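Local coordinates for protein 3-HSA hydroxylase, oxygenase (Rhodococcus sp., PDB 2RFQ) that hydroxylates the phenolic ring of the secosteroid 3-HSA next to its hydroxyl group, using reduced flavin and molecular oxygen, during bacterial cholesterol breakdown, at residues T30-I36 with R188-S192; F49-P55 with I89-W94; D165-L170 with R206-F210; P227-P232 with E304-V309; S242-V246 with A329-I334. All blocks are in the same frame, centred on the assembly; numbering follows the deposited sequence. Where two conformers were deposited one is given.

Contact 1. Residues T30-I36 with R188-S192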
# COMPACT_ATOMS: atom_id res chain seq x y z
N THR A 30 -4.74 24.56 24.01
CA THR A 30 -6.03 24.27 23.39
C THR A 30 -6.40 22.80 23.60
O THR A 30 -7.53 22.48 23.96
CB THR A 30 -5.97 24.62 21.90
OG1 THR A 30 -5.76 26.04 21.80
CG2 THR A 30 -7.27 24.22 21.17
N GLU A 31 -5.44 21.89 23.40
CA GLU A 31 -5.70 20.48 23.69
C GLU A 31 -6.04 20.26 25.16
O GLU A 31 -7.02 19.60 25.50
CB GLU A 31 -4.46 19.65 23.40
CG GLU A 31 -4.27 19.20 22.01
CD GLU A 31 -3.43 17.93 22.03
OE1 GLU A 31 -2.20 18.07 22.15
OE2 GLU A 31 -3.99 16.83 21.98
N ASP A 32 -5.20 20.81 26.04
CA ASP A 32 -5.35 20.58 27.49
C ASP A 32 -6.68 21.07 28.04
O ASP A 32 -7.29 20.45 28.93
CB ASP A 32 -4.20 21.27 28.23
CG ASP A 32 -2.86 20.57 28.02
OD1 ASP A 32 -2.83 19.39 27.59
OD2 ASP A 32 -1.82 21.20 28.28
N LEU A 33 -7.15 22.21 27.52
CA LEU A 33 -8.43 22.78 27.97
C LEU A 33 -9.63 22.19 27.23
O LEU A 33 -10.78 22.46 27.59
CB LEU A 33 -8.42 24.29 27.80
CG LEU A 33 -7.33 25.00 28.58
CD1 LEU A 33 -7.28 26.47 28.15
CD2 LEU A 33 -7.69 24.87 30.06
N ARG A 34 -9.37 21.40 26.18
CA ARG A 34 -10.46 20.75 25.39
C ARG A 34 -11.44 21.77 24.77
O ARG A 34 -12.63 21.48 24.59
CB ARG A 34 -11.21 19.71 26.24
CG ARG A 34 -10.29 18.59 26.82
CD ARG A 34 -11.13 17.57 27.66
NE ARG A 34 -11.84 18.23 28.77
CZ ARG A 34 -13.16 18.42 28.84
NH1 ARG A 34 -13.99 17.97 27.89
NH2 ARG A 34 -13.68 19.07 29.89
N ARG A 35 -10.92 22.93 24.40
CA ARG A 35 -11.77 24.00 23.91
C ARG A 35 -10.88 24.99 23.19
O ARG A 35 -9.74 25.23 23.60
CB ARG A 35 -12.48 24.67 25.11
CG ARG A 35 -13.80 25.37 24.78
CD ARG A 35 -14.47 25.92 26.05
NE ARG A 35 -13.52 26.75 26.79
CZ ARG A 35 -12.96 26.44 27.96
NH1 ARG A 35 -13.33 25.33 28.61
NH2 ARG A 35 -12.05 27.25 28.49
N ILE A 36 -11.38 25.57 22.10
CA ILE A 36 -10.64 26.65 21.47
C ILE A 36 -10.66 27.86 22.41
O ILE A 36 -11.72 28.22 22.91
CB ILE A 36 -11.25 27.04 20.11
CG1 ILE A 36 -11.48 25.80 19.22
CG2 ILE A 36 -10.37 28.11 19.42
CD1 ILE A 36 -10.21 24.94 18.96
N ARG A 188 -8.94 17.04 20.52
CA ARG A 188 -9.37 17.33 21.91
C ARG A 188 -9.79 18.79 22.06
O ARG A 188 -10.79 19.11 22.73
CB ARG A 188 -8.24 17.00 22.88
CG ARG A 188 -8.00 15.52 22.95
CD ARG A 188 -6.77 15.18 23.80
NE ARG A 188 -6.72 13.76 24.07
CZ ARG A 188 -5.65 13.10 24.49
NH1 ARG A 188 -4.47 13.73 24.65
NH2 ARG A 188 -5.74 11.80 24.75
N GLY A 189 -9.06 19.69 21.41
CA GLY A 189 -9.34 21.13 21.51
C GLY A 189 -10.66 21.58 20.92
O GLY A 189 -11.09 22.70 21.18
N THR A 190 -11.32 20.72 20.11
CA THR A 190 -12.51 21.17 19.41
C THR A 190 -13.72 21.37 20.33
O THR A 190 -14.65 22.08 19.95
CB THR A 190 -12.89 20.24 18.22
OG1 THR A 190 -13.22 18.94 18.72
CG2 THR A 190 -11.71 20.16 17.23
N GLY A 191 -13.70 20.77 21.53
CA GLY A 191 -14.84 20.92 22.43
C GLY A 191 -16.12 20.52 21.73
O GLY A 191 -17.13 21.25 21.76
N SER A 192 -16.09 19.36 21.10
CA SER A 192 -17.22 18.87 20.32
C SER A 192 -18.29 18.23 21.22
O SER A 192 -18.53 17.02 21.16
CB SER A 192 -16.73 17.92 19.20
OG SER A 192 -15.87 18.65 18.33
O HOH W 1 -6.09 16.60 20.23
O HOH W 2 -3.11 16.19 24.60
O HOH W 3 -14.23 24.70 21.25
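Arg188 lies against the end of helix 27-33 and can be followed outward atom by atom. Its CB sits 3.9 Å from Glu31 O, in the last turn of the helix. From there the chain runs extended through CG to NE, which carries CD past the Glu31 carboxylate, with CD 3.7 Å from OE2. At the tip the guanidinium plane is only 16° from the carboxylate plane, but Arg188 NH1 stays 4.1 Å from Glu31 OE2, beyond a salt bridge. Water bridges the gap: one molecule links Glu31 OE2 to Arg188 NH1, weakly on the Glu31 side, and another links OE2 to Arg188 N. Arg188 NE bonds to Val184 O and NH2, weakly, to Asn351 OD1 of a second subunit, while Glu31 forms salt bridges with Arg357 and Arg360, so this carboxylate probably stays ionised.

Alongside, the two backbones come together. Helix 27-33 ends in a Schellman motif at Arg34, whose positive phi (59°) turns the chain over the 188-190 3-10 segment and brings Arg34 CA within 3.1 Å of Arg188 O, a CA-H...O contact. Gly189 CA makes another with Thr30 O at 3.3 Å. The methyl CG2 of Thr30 is 3.7 Å from Gly189 CA, leaving little room for a side chain. Beside that methyl, Ile36 CD1 comes within 3.3 Å of Gly189 O. The contact thus seats the end of helix 27-33 on the loop between strands 177-179 and 193-198, with Ile36 and Thr190 both resting on helix 80-96, which carries the probable FMN-binding residue Trp84.

Contact 2. Residues F49-P55 with I89-W94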
# COMPACT_ATOMS: atom_id res chain seq x y z
N PHE A 49 -12.47 36.20 8.91
CA PHE A 49 -12.63 34.82 8.49
C PHE A 49 -14.07 34.32 8.50
O PHE A 49 -14.52 33.70 7.53
CB PHE A 49 -11.78 33.86 9.36
CG PHE A 49 -12.13 32.41 9.09
CD1 PHE A 49 -11.67 31.79 7.92
CD2 PHE A 49 -12.96 31.71 9.95
CE1 PHE A 49 -12.04 30.48 7.60
CE2 PHE A 49 -13.33 30.37 9.67
CZ PHE A 49 -12.87 29.76 8.47
N PHE A 50 -14.79 34.53 9.60
CA PHE A 50 -16.15 33.98 9.69
C PHE A 50 -17.10 34.64 8.69
O PHE A 50 -18.10 34.03 8.30
CB PHE A 50 -16.69 34.04 11.12
CG PHE A 50 -15.93 33.16 12.08
CD1 PHE A 50 -15.96 31.78 11.93
CD2 PHE A 50 -15.14 33.72 13.08
CE1 PHE A 50 -15.21 30.94 12.78
CE2 PHE A 50 -14.38 32.89 13.95
CZ PHE A 50 -14.43 31.52 13.79
N ARG A 51 -16.75 35.84 8.24
CA ARG A 51 -17.56 36.54 7.23
C ARG A 51 -17.35 36.02 5.81
O ARG A 51 -18.09 36.41 4.91
CB ARG A 51 -17.26 38.05 7.26
CG ARG A 51 -17.56 38.69 8.59
CD ARG A 51 -17.50 40.20 8.42
NE ARG A 51 -18.03 40.91 9.58
CZ ARG A 51 -19.33 41.10 9.85
NH1 ARG A 51 -20.29 40.60 9.05
NH2 ARG A 51 -19.67 41.79 10.93
N LEU A 52 -16.37 35.15 5.60
CA LEU A 52 -16.03 34.73 4.24
C LEU A 52 -17.21 34.21 3.42
O LEU A 52 -17.39 34.65 2.29
CB LEU A 52 -14.88 33.73 4.22
CG LEU A 52 -13.49 34.36 4.40
CD1 LEU A 52 -12.44 33.24 4.53
CD2 LEU A 52 -13.13 35.28 3.24
N LEU A 53 -17.99 33.27 3.96
CA LEU A 53 -19.16 32.75 3.23
C LEU A 53 -20.49 33.39 3.67
O LEU A 53 -21.57 32.91 3.29
CB LEU A 53 -19.24 31.22 3.31
CG LEU A 53 -18.03 30.49 2.70
CD1 LEU A 53 -18.24 29.00 2.86
CD2 LEU A 53 -17.82 30.82 1.23
N GLN A 54 -20.40 34.42 4.51
CA GLN A 54 -21.59 35.16 4.95
C GLN A 54 -22.09 36.10 3.84
O GLN A 54 -21.28 36.63 3.08
CB GLN A 54 -21.25 35.95 6.21
CG GLN A 54 -22.42 36.69 6.83
CD GLN A 54 -22.01 37.43 8.09
OE1 GLN A 54 -20.93 38.02 8.14
NE2 GLN A 54 -22.87 37.41 9.11
N PRO A 55 -23.42 36.23 3.68
CA PRO A 55 -23.97 37.10 2.62
C PRO A 55 -23.57 38.57 2.73
O PRO A 55 -23.34 39.09 3.83
CB PRO A 55 -25.50 36.91 2.75
CG PRO A 55 -25.63 35.50 3.33
CD PRO A 55 -24.50 35.46 4.36
N ILE A 89 -17.75 25.96 11.80
CA ILE A 89 -18.50 27.16 12.19
C ILE A 89 -18.58 28.15 11.01
O ILE A 89 -19.62 28.76 10.78
CB ILE A 89 -17.94 27.82 13.47
CG1 ILE A 89 -18.01 26.83 14.65
CG2 ILE A 89 -18.71 29.09 13.81
CD1 ILE A 89 -17.91 27.46 16.03
N GLY A 90 -17.50 28.27 10.24
CA GLY A 90 -17.50 29.16 9.09
C GLY A 90 -18.52 28.74 8.05
O GLY A 90 -19.19 29.58 7.45
N VAL A 91 -18.65 27.43 7.82
CA VAL A 91 -19.57 26.96 6.78
C VAL A 91 -21.03 27.15 7.19
O VAL A 91 -21.92 27.23 6.34
CB VAL A 91 -19.27 25.51 6.33
CG1 VAL A 91 -20.09 24.50 7.14
CG2 VAL A 91 -19.57 25.37 4.83
N HIS A 92 -21.29 27.25 8.50
CA HIS A 92 -22.67 27.47 8.94
C HIS A 92 -23.19 28.82 8.47
O HIS A 92 -24.39 29.00 8.36
CB HIS A 92 -22.79 27.34 10.45
CG HIS A 92 -22.38 26.00 10.94
ND1 HIS A 92 -21.81 25.80 12.17
CD2 HIS A 92 -22.39 24.79 10.32
CE1 HIS A 92 -21.52 24.52 12.32
NE2 HIS A 92 -21.86 23.89 11.21
N ASN A 93 -22.29 29.76 8.19
CA ASN A 93 -22.71 31.09 7.69
C ASN A 93 -23.16 31.02 6.24
O ASN A 93 -23.99 31.81 5.80
CB ASN A 93 -21.62 32.14 7.94
CG ASN A 93 -21.45 32.45 9.43
OD1 ASN A 93 -22.26 32.01 10.26
ND2 ASN A 93 -20.40 33.18 9.78
N TRP A 94 -22.62 30.04 5.53
CA TRP A 94 -23.09 29.67 4.20
C TRP A 94 -24.47 29.00 4.33
O TRP A 94 -25.42 29.34 3.62
CB TRP A 94 -22.07 28.72 3.53
CG TRP A 94 -22.46 28.24 2.15
CD1 TRP A 94 -22.09 28.79 0.94
CD2 TRP A 94 -23.29 27.10 1.83
NE1 TRP A 94 -22.65 28.08 -0.11
CE2 TRP A 94 -23.38 27.03 0.41
CE3 TRP A 94 -23.94 26.13 2.60
CZ2 TRP A 94 -24.10 26.05 -0.25
CZ3 TRP A 94 -24.69 25.13 1.92
CH2 TRP A 94 -24.76 25.12 0.52
O HOH W 4 -17.99 31.88 6.53
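Phe50 and Leu53 pack on one side of helix 80-96, within the all-helical N-terminal domain of the acyl-CoA dehydrogenase fold. They belong to the turn of chain that follows helix 38-47, where a type I beta turn runs from Arg51 to Gln54.

The tight part lies at the Leu53 end. Leu53 directs its CB at the helix, 3.8 Å from Trp94 CB, and its CD1 extends along the same methylene at 3.9 Å. With CG anti to the backbone N (chi1 179°), the Trp94 indole leads on from the meeting, Leu53 CD1 still lying obliquely beside it, and its NE1 bonds to Val228 O. At the other end the fit is looser. The Phe50 ring turns an edge to the backbone of Gly90, with CD1 4.2 Å from CA, and its CE1 meets Ile89 CG2 at 4.1 Å. Gly90, without a side chain, leaves room for Phe49, whose CE2 is 4.4 Å from Gly90 CA; Phe49 CD2 in turn lies 3.6 Å above one face of the Phe50 ring, toward its rim.

Between these apolar ends is a small wet patch rather than an open solvent side, for every touching residue is buried. One water donates to Phe50 O and Gly90 O and accepts from Leu53 N, tying the turn to a helix carbonyl. Phe50 O is gripped a second time by Asn93, whose CG is anti to its own carbonyl carbon (chi1 -69°). Asn93 ND2 reaches Phe50 O at 2.9 Å; the oxygen lies close to the amide plane, but the nitrogen stands 45° out of the carbonyl plane.

Contact 3. Residues D165-L170 with R206-F210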
# COMPACT_ATOMS: atom_id res chain seq x y z
N ASP A 165 -39.33 14.08 6.04
CA ASP A 165 -38.38 15.04 5.47
C ASP A 165 -37.15 14.97 6.33
O ASP A 165 -37.22 14.48 7.45
CB ASP A 165 -38.97 16.45 5.53
CG ASP A 165 -38.26 17.45 4.61
OD1 ASP A 165 -37.32 17.10 3.86
OD2 ASP A 165 -38.67 18.63 4.65
N PHE A 166 -36.02 15.42 5.81
CA PHE A 166 -34.82 15.56 6.63
C PHE A 166 -34.38 16.99 6.55
O PHE A 166 -34.15 17.50 5.45
CB PHE A 166 -33.71 14.63 6.19
CG PHE A 166 -32.63 14.47 7.22
CD1 PHE A 166 -32.64 13.38 8.09
CD2 PHE A 166 -31.62 15.43 7.35
CE1 PHE A 166 -31.65 13.24 9.08
CE2 PHE A 166 -30.62 15.30 8.32
CZ PHE A 166 -30.64 14.20 9.19
N VAL A 167 -34.26 17.63 7.71
CA VAL A 167 -34.13 19.08 7.77
C VAL A 167 -33.05 19.48 8.77
O VAL A 167 -32.52 18.63 9.50
CB VAL A 167 -35.47 19.71 8.23
CG1 VAL A 167 -36.62 19.32 7.31
CG2 VAL A 167 -35.78 19.27 9.66
N SER A 168 -32.73 20.77 8.80
CA SER A 168 -31.99 21.35 9.91
C SER A 168 -32.90 22.27 10.71
O SER A 168 -33.57 23.13 10.14
CB SER A 168 -30.78 22.16 9.42
OG SER A 168 -29.84 21.31 8.78
N PHE A 169 -32.91 22.07 12.02
CA PHE A 169 -33.64 22.94 12.93
C PHE A 169 -32.68 23.99 13.47
O PHE A 169 -31.64 23.65 14.07
CB PHE A 169 -34.20 22.13 14.10
CG PHE A 169 -35.08 20.98 13.68
CD1 PHE A 169 -36.42 21.20 13.33
CD2 PHE A 169 -34.57 19.69 13.62
CE1 PHE A 169 -37.21 20.13 12.92
CE2 PHE A 169 -35.38 18.60 13.23
CZ PHE A 169 -36.69 18.83 12.89
N LEU A 170 -33.02 25.27 13.28
CA LEU A 170 -32.20 26.37 13.80
C LEU A 170 -32.76 26.75 15.18
O LEU A 170 -33.92 27.16 15.29
CB LEU A 170 -32.26 27.59 12.86
CG LEU A 170 -31.64 28.92 13.34
CD1 LEU A 170 -30.12 28.85 13.51
CD2 LEU A 170 -32.05 30.06 12.35
N ARG A 206 -37.67 28.80 10.79
CA ARG A 206 -36.34 28.42 11.28
C ARG A 206 -35.99 26.95 10.96
O ARG A 206 -35.09 26.37 11.57
CB ARG A 206 -36.26 28.67 12.78
CG ARG A 206 -36.22 30.15 13.14
CD ARG A 206 -35.86 30.29 14.61
NE ARG A 206 -36.08 31.64 15.11
CZ ARG A 206 -36.27 31.92 16.40
NH1 ARG A 206 -36.27 30.94 17.30
NH2 ARG A 206 -36.47 33.18 16.78
N VAL A 207 -36.68 26.37 9.98
CA VAL A 207 -36.40 24.99 9.59
C VAL A 207 -36.19 24.90 8.08
O VAL A 207 -36.96 25.47 7.31
CB VAL A 207 -37.56 24.05 10.04
CG1 VAL A 207 -37.29 22.61 9.60
CG2 VAL A 207 -37.71 24.14 11.54
N LEU A 208 -35.13 24.21 7.66
CA LEU A 208 -34.79 24.14 6.24
C LEU A 208 -34.55 22.72 5.79
O LEU A 208 -33.70 22.03 6.35
CB LEU A 208 -33.54 24.97 5.94
CG LEU A 208 -33.05 24.98 4.49
CD1 LEU A 208 -34.06 25.56 3.52
CD2 LEU A 208 -31.74 25.77 4.39
N SER A 209 -35.28 22.29 4.76
CA SER A 209 -35.13 20.94 4.24
C SER A 209 -33.89 20.83 3.34
O SER A 209 -33.65 21.68 2.50
CB SER A 209 -36.37 20.57 3.42
OG SER A 209 -36.13 19.35 2.73
N PHE A 210 -33.11 19.77 3.51
CA PHE A 210 -32.02 19.53 2.57
C PHE A 210 -32.50 19.29 1.12
O PHE A 210 -31.80 19.63 0.17
CB PHE A 210 -31.15 18.38 3.04
CG PHE A 210 -30.30 18.73 4.22
CD1 PHE A 210 -29.12 19.45 4.05
CD2 PHE A 210 -30.71 18.38 5.50
CE1 PHE A 210 -28.32 19.78 5.16
CE2 PHE A 210 -29.93 18.71 6.61
CZ PHE A 210 -28.73 19.41 6.43
O HOH W 5 -30.88 22.01 6.11
O HOH W 6 -35.95 28.15 16.97
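Ser168 and Leu208 form the hydrogen-bonded pair that sets the antiparallel register of strands 162-172 and 207-209, Ser168 N to Leu208 O 2.9 Å, Leu208 N to Ser168 O 3.1 Å. Leu170 N adds a bond to Arg206 O at 2.9 Å. Beyond the strand end Phe210 N, in the first turn of helix 210-214, still bonds to Phe166 O.

Side-chain polar contacts gather where that helix starts. Ser209 OG donates to the syn lone pair of Asp165 OD1 at 2.8 Å. With OG anti to the backbone N (chi1 170°), Ser209 also caps the helix through a weak bond from Lys211 N. A water joins Ser168 OG to Leu208 O and lies over the centre of one face of the Phe210 ring.

Apolar contacts occupy both faces. On one, Val207 sends one methyl to each of two neighbours on the facing strand, CG1 to Val167 CG2 and CG2 to Phe169 CD1, both at 3.7 Å. Near Ser168, Phe166 and Phe210 lie side by side, rim to rim, CD2 to CD2 3.6 Å, their planes 38° apart.

The pair belongs to the beta domain of the acyl-CoA dehydrogenase fold. Strand 150-159 flanks strand 162-172 on its other edge, and helix 80-96 packs against Ser168, Leu170 and Leu208.

Contact 4. Residues P227-P232 with E304-V309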
# COMPACT_ATOMS: atom_id res chain seq x y z
N PRO A 227 -23.40 33.40 -6.52
CA PRO A 227 -23.28 32.02 -7.03
C PRO A 227 -22.78 31.00 -6.00
O PRO A 227 -23.10 29.82 -6.11
CB PRO A 227 -22.31 32.14 -8.22
CG PRO A 227 -21.55 33.47 -7.96
CD PRO A 227 -22.61 34.36 -7.34
N VAL A 228 -22.03 31.44 -4.99
CA VAL A 228 -21.54 30.49 -4.00
C VAL A 228 -22.70 29.75 -3.29
O VAL A 228 -22.54 28.58 -2.90
CB VAL A 228 -20.57 31.15 -2.96
CG1 VAL A 228 -21.32 32.14 -2.05
CG2 VAL A 228 -19.86 30.08 -2.13
N TYR A 229 -23.87 30.39 -3.17
CA TYR A 229 -24.99 29.76 -2.45
C TYR A 229 -25.73 28.71 -3.29
O TYR A 229 -26.63 28.04 -2.77
CB TYR A 229 -25.96 30.80 -1.84
CG TYR A 229 -25.21 31.75 -0.95
CD1 TYR A 229 -24.53 31.28 0.19
CD2 TYR A 229 -25.11 33.11 -1.26
CE1 TYR A 229 -23.76 32.12 0.99
CE2 TYR A 229 -24.37 33.96 -0.46
CZ TYR A 229 -23.70 33.47 0.66
OH TYR A 229 -22.95 34.30 1.45
N LYS A 230 -25.34 28.56 -4.56
CA LYS A 230 -25.93 27.53 -5.43
C LYS A 230 -25.03 26.28 -5.46
O LYS A 230 -25.33 25.31 -6.17
CB LYS A 230 -26.18 28.09 -6.82
CG LYS A 230 -27.21 29.20 -6.78
CD LYS A 230 -27.50 29.77 -8.15
CE LYS A 230 -28.69 30.74 -8.05
NZ LYS A 230 -28.34 32.04 -7.39
N MSE A 231 -23.93 26.32 -4.72
CA MSE A 231 -23.04 25.15 -4.64
C MSE A 231 -23.75 23.99 -3.94
O MSE A 231 -24.51 24.22 -3.02
CB MSE A 231 -21.76 25.49 -3.86
CG MSE A 231 -20.88 26.49 -4.58
SE MSE A 231 -19.76 25.62 -5.94
CE MSE A 231 -18.56 24.62 -4.72
N PRO A 232 -23.49 22.74 -4.40
CA PRO A 232 -24.14 21.58 -3.79
C PRO A 232 -23.62 21.29 -2.38
O PRO A 232 -22.41 21.31 -2.16
CB PRO A 232 -23.80 20.43 -4.76
CG PRO A 232 -22.54 20.84 -5.41
CD PRO A 232 -22.63 22.37 -5.53
N GLU A 304 -16.80 23.44 -10.01
CA GLU A 304 -18.23 23.65 -9.74
C GLU A 304 -18.55 25.14 -9.75
O GLU A 304 -19.53 25.58 -10.38
CB GLU A 304 -18.64 23.03 -8.40
CG GLU A 304 -18.40 21.50 -8.30
CD GLU A 304 -18.92 20.90 -7.02
OE1 GLU A 304 -19.35 21.66 -6.12
OE2 GLU A 304 -18.87 19.65 -6.90
N TYR A 305 -17.73 25.93 -9.06
CA TYR A 305 -18.00 27.36 -8.89
C TYR A 305 -17.94 28.09 -10.22
O TYR A 305 -18.76 28.97 -10.50
CB TYR A 305 -16.99 27.96 -7.90
CG TYR A 305 -17.28 29.39 -7.51
CD1 TYR A 305 -18.49 29.74 -6.87
CD2 TYR A 305 -16.35 30.40 -7.77
CE1 TYR A 305 -18.76 31.06 -6.50
CE2 TYR A 305 -16.59 31.71 -7.40
CZ TYR A 305 -17.79 32.04 -6.77
OH TYR A 305 -18.02 33.35 -6.42
N ALA A 306 -16.96 27.72 -11.05
CA ALA A 306 -16.84 28.35 -12.38
C ALA A 306 -18.10 28.14 -13.21
O ALA A 306 -18.54 29.05 -13.93
CB ALA A 306 -15.63 27.81 -13.13
N LEU A 307 -18.68 26.94 -13.12
CA LEU A 307 -19.90 26.66 -13.87
C LEU A 307 -21.03 27.55 -13.37
O LEU A 307 -21.76 28.12 -14.16
CB LEU A 307 -20.26 25.17 -13.79
CG LEU A 307 -19.32 24.24 -14.53
CD1 LEU A 307 -19.53 22.81 -14.04
CD2 LEU A 307 -19.62 24.34 -16.03
N LEU A 308 -21.16 27.68 -12.05
CA LEU A 308 -22.20 28.51 -11.47
C LEU A 308 -22.04 29.98 -11.88
O LEU A 308 -23.02 30.63 -12.21
CB LEU A 308 -22.22 28.39 -9.95
CG LEU A 308 -22.62 26.97 -9.48
CD1 LEU A 308 -22.41 26.90 -7.97
CD2 LEU A 308 -24.08 26.70 -9.83
N VAL A 309 -20.81 30.47 -11.82
CA VAL A 309 -20.53 31.85 -12.20
C VAL A 309 -20.94 32.08 -13.66
O VAL A 309 -21.39 33.17 -14.04
CB VAL A 309 -19.05 32.22 -11.91
CG1 VAL A 309 -18.69 33.58 -12.53
CG2 VAL A 309 -18.80 32.27 -10.40
O HOH W 7 -20.15 34.12 -4.69
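Met231, present as selenomethionine, is folded at chi2 (-83°) and chi3 (-69°), and this curl turns its end into helix 277-309. Tyr305 answers with CG anti to its backbone N (chi1 -173°), which brings its ring edge to Val228 in the 227-230 3-10 segment. The Met231 selenium reaches Leu308 CD1 at 3.6 Å and the backbone N of Tyr305 at 3.7 Å, lying near the plane of the Tyr305 ring at its edge. The terminal CE goes on to Glu304 OE1, 3.4 Å away.

Leu308 fills the middle: its CD1 also touches Pro227 O, and CD2 meets Lys230 CB. Pro227 covers the outer end, where its CG is 3.9 Å from Val309 CG2. That same methyl stands 3.7 Å above one face of the Tyr305 ring, so proline, valine and tyrosine close together.

Polar groups meet more sparingly. The backbone N of Val228 lies in the plane of the Tyr305 ring, 3.6 Å from CE1, and a water joins this N to Tyr305 OH. Glu304 OE1 packs on apolar carbon, 3.4 Å from Pro232 CG, while its OE2 bonds to Thr235 OG1 in the first turn of helix 233-266.

The contact lies away from the flavin site. It sets the lead-in to helix 233-266 against the end of helix 277-309, with Pro65 of helix 65-76 touching Val228, Met231 and Tyr305, and helix 316-344 backing Glu304.

Contact 5. Residues S242-V246 with A329-I334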
# COMPACT_ATOMS: atom_id res chain seq x y z
N SER A 242 -12.84 17.76 4.93
CA SER A 242 -11.52 17.34 4.43
C SER A 242 -10.49 18.47 4.48
O SER A 242 -9.31 18.23 4.75
CB SER A 242 -11.60 16.79 2.99
OG SER A 242 -12.39 15.61 2.97
N ALA A 243 -10.91 19.70 4.16
CA ALA A 243 -9.95 20.82 4.08
C ALA A 243 -9.08 20.99 5.34
O ALA A 243 -7.86 21.16 5.22
CB ALA A 243 -10.66 22.13 3.71
N PRO A 244 -9.67 20.94 6.55
CA PRO A 244 -8.82 21.07 7.75
C PRO A 244 -7.85 19.90 7.91
O PRO A 244 -6.75 20.08 8.36
CB PRO A 244 -9.81 21.19 8.91
CG PRO A 244 -11.12 20.65 8.39
CD PRO A 244 -11.11 20.80 6.89
N ILE A 245 -8.26 18.70 7.49
CA ILE A 245 -7.36 17.55 7.59
C ILE A 245 -6.19 17.71 6.63
O ILE A 245 -5.03 17.46 6.99
CB ILE A 245 -8.10 16.23 7.42
CG1 ILE A 245 -9.17 16.11 8.52
CG2 ILE A 245 -7.12 15.07 7.47
CD1 ILE A 245 -10.16 14.92 8.31
N VAL A 246 -6.48 18.13 5.39
CA VAL A 246 -5.42 18.52 4.46
C VAL A 246 -4.48 19.59 5.09
O VAL A 246 -3.26 19.46 5.06
CB VAL A 246 -5.99 18.96 3.10
CG1 VAL A 246 -4.86 19.47 2.18
CG2 VAL A 246 -6.72 17.77 2.46
N ALA A 329 -8.82 12.75 -0.56
CA ALA A 329 -7.92 13.81 -0.08
C ALA A 329 -7.67 13.62 1.42
O ALA A 329 -6.53 13.71 1.89
CB ALA A 329 -8.53 15.16 -0.33
N THR A 330 -8.74 13.32 2.17
CA THR A 330 -8.58 12.99 3.60
C THR A 330 -7.62 11.81 3.76
O THR A 330 -6.69 11.86 4.56
CB THR A 330 -9.94 12.69 4.23
OG1 THR A 330 -10.67 13.93 4.30
CG2 THR A 330 -9.78 12.07 5.65
N GLY A 331 -7.85 10.76 2.97
CA GLY A 331 -6.99 9.58 3.01
C GLY A 331 -5.53 9.89 2.69
O GLY A 331 -4.63 9.41 3.39
N ARG A 332 -5.30 10.69 1.64
CA ARG A 332 -3.93 11.06 1.26
C ARG A 332 -3.25 11.87 2.38
O ARG A 332 -2.07 11.70 2.68
CB ARG A 332 -3.93 11.91 -0.02
CG ARG A 332 -4.42 11.17 -1.28
CD ARG A 332 -4.13 12.03 -2.52
NE ARG A 332 -5.13 11.81 -3.57
CZ ARG A 332 -5.08 10.84 -4.49
NH1 ARG A 332 -6.04 10.74 -5.41
NH2 ARG A 332 -4.10 9.94 -4.47
N ALA A 333 -4.01 12.79 2.97
CA ALA A 333 -3.49 13.63 4.06
C ALA A 333 -3.07 12.76 5.25
O ALA A 333 -1.96 12.92 5.79
CB ALA A 333 -4.51 14.67 4.46
N ILE A 334 -3.93 11.83 5.65
CA ILE A 334 -3.62 10.96 6.80
C ILE A 334 -2.45 10.03 6.48
O ILE A 334 -1.54 9.86 7.30
CB ILE A 334 -4.86 10.20 7.25
CG1 ILE A 334 -5.89 11.20 7.76
CG2 ILE A 334 -4.51 9.21 8.35
CD1 ILE A 334 -7.30 10.65 7.91
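Ser242 OG lies 2.7 Å from Thr330 OG1 in a hydrogen bond that either hydroxyl could donate, and Gln326 NE2 grips the same serine oxygen from one turn earlier on helix 316-344. A buried polar atom is thus held twice by the neighbouring helix. Both hydroxyls stand anti to their own carbonyl carbons (chi1 -64° in Ser242, -70° in Thr330), which turns them to each other across the groove.

One turn on, the interface becomes apolar. Ile245 spreads its two branches: CD1 lies 3.9 Å from Thr330 CG2, while CG2 touches Ala333 CB at 4.0 Å and Ile334 CG1 at 4.1 Å. The small Ala333 lets the backbones come close, its CB 3.8 Å from Ile245 O. Val246 CG2 rests against Ala329 CB at 4.2 Å on the flank away from Ile334.

The axes of the two segments run nearly parallel, 20° apart and 8.7 Å at closest approach. Helix 277-309 touches Ser242 and Ala329, and helix 354-365 packs on Ile245 and Ile334. Such near-parallel packing of long helices belongs to the C-terminal helical bundle of the acyl-CoA dehydrogenase fold; here Ile245 also nears Trp84, probably part of the FMN site.

Contacts 2 and 5 are wholly buried, their centres each about 11 Å from the centre of the chain but on opposite sides of it, and contact 1 is largely buried too; contacts 3 and 4 lie farther out and are partly exposed. Chemistry follows place: the helix pair of contact 5 is mainly apolar with one hydroxyl pair, contact 3 rests on backbone sheet bonds, and contact 1 on close backbones and bridging waters. Contacts 2 and 4 touch directly, Tyr229 OH reaching Leu53 O at 2.7 Å. Contact 4 holds the lead-in to helix 233-266 and contact 5 a turn within that helix; against them lie the successive helices 277-309 and 316-344.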